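Local coordinates for neuraminidase (PDB 4K3Y) that forms a beta-propeller neuraminidase-like surface protein of a bat influenza A virus (subtype N11), whose cleavage of sialic acid cannot be assumed, at the interface of chains A and B. Residues are numbered along the deposited sequence; one frame, centred on the assembly and turned at random. Chains: chain A/B, neuraminidase.

The interface of chains A and B. Residues chain A 22, 359, 361-363; chain B 132-133, 135.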
# COMPACT_ATOMS: atom_id res chain seq x y z
N VAL A 22 25.96 11.92 7.95
CA VAL A 22 25.67 10.51 7.93
C VAL A 22 24.74 10.20 6.75
O VAL A 22 23.71 10.84 6.56
CB VAL A 22 25.04 10.09 9.30
CG1 VAL A 22 24.34 8.73 9.21
CG2 VAL A 22 26.11 10.04 10.36
N THR A 359 24.58 15.22 12.20
CA THR A 359 24.64 14.63 13.52
C THR A 359 25.54 15.50 14.39
O THR A 359 26.45 16.19 13.88
CB THR A 359 25.11 13.14 13.48
OG1 THR A 359 25.13 12.60 14.81
CG2 THR A 359 26.49 13.01 12.83
N GLY A 361 27.21 14.22 16.87
CA GLY A 361 28.37 13.37 17.05
C GLY A 361 29.47 13.72 16.06
O GLY A 361 29.22 13.91 14.87
N SER A 362 30.70 13.80 16.55
CA SER A 362 31.84 13.98 15.67
C SER A 362 32.14 12.66 14.95
O SER A 362 32.24 11.60 15.57
CB SER A 362 33.05 14.48 16.45
OG SER A 362 32.82 15.80 16.92
N MET A 363 32.27 12.75 13.63
CA MET A 363 32.34 11.57 12.76
C MET A 363 33.76 11.21 12.36
O MET A 363 34.65 12.08 12.30
CB MET A 363 31.50 11.80 11.49
CG MET A 363 30.01 11.67 11.68
SD MET A 363 29.45 9.97 11.87
CE MET A 363 29.82 9.27 10.27
N ASP B 132 20.73 10.35 16.28
CA ASP B 132 21.95 10.19 17.05
C ASP B 132 22.97 9.30 16.34
O ASP B 132 22.60 8.46 15.50
CB ASP B 132 21.60 9.56 18.41
CG ASP B 132 22.35 10.19 19.56
OD1 ASP B 132 23.57 10.46 19.39
OD2 ASP B 132 21.73 10.42 20.64
N THR B 133 24.26 9.47 16.65
CA THR B 133 25.25 8.47 16.26
C THR B 133 25.98 7.91 17.48
O THR B 133 25.93 8.50 18.56
CB THR B 133 26.28 8.98 15.21
OG1 THR B 133 26.91 10.17 15.70
CG2 THR B 133 25.60 9.26 13.88
N HIS B 135 29.88 5.98 18.50
CA HIS B 135 31.21 5.70 17.94
C HIS B 135 32.09 4.79 18.80
O HIS B 135 32.02 4.82 20.04
CB HIS B 135 31.96 7.00 17.63
CG HIS B 135 31.20 7.92 16.72
ND1 HIS B 135 31.23 7.80 15.35
CD2 HIS B 135 30.38 8.97 17.00
CE1 HIS B 135 30.46 8.74 14.81
NE2 HIS B 135 29.94 9.45 15.79
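A:Thr359 and B:Thr133 meet hydroxyl to hydroxyl where the end of strand 349-359 of one propeller faces strand 129-134 of its neighbour. The deposited assembly is a tetramer, as expected for influenza neuraminidases, and this small patch is one part of a side-by-side subunit contact that is not an exact two-fold.

Polar contacts run through the threonine pair. A:Thr359 OG1 lies 3.1 Å from B:Thr133 OG1, a hydrogen bond whose direction is not decided, between side chains crossing at about a right angle. In A:Thr359 the hydroxyl stands opposite the backbone N (chi1 -179°) and projects toward chain B. The B:Thr133 hydroxyl instead sits between its own backbone N and carbonyl carbon (chi1 55°), a rotation that lets it serve two partners: besides A:Thr359 it hydrogen-bonds within chain B, OG1 to the imidazole NE2 of B:His135 at 3.1 Å. This second bond probably helps to set the ring's position. On the chain A side, the backbone N of A:Gly361 gives only a weak bond to A:Thr359 OG1.

The B:His135 ring is approached from two directions. The carbonyl oxygen of A:Ser362 lies over one face, displaced toward the rim, with O 3.2 Å from NE2. Since it stands 3.1 Å above the ring plane, it is poorly placed to accept an in-plane N-H, and the contact is better read as carbonyl over ring. The thioether SD of A:Met363, on a bent side chain, meets the ring edge in plane at CE1, the two side chains crossing nearly perpendicularly.

Apolar contact lies on the side toward strand 20-23, and is slight at A:Val22. The B:Thr133 methyl points at A:Val22, the two side chains sliding past each other in opposite directions, and B:Thr133 CG2 also lies 3.9 Å from A:Thr359 CB. At the Val-Thr contact, A:Val22 CG2 and B:Thr133 CG2 are 3.6 Å apart.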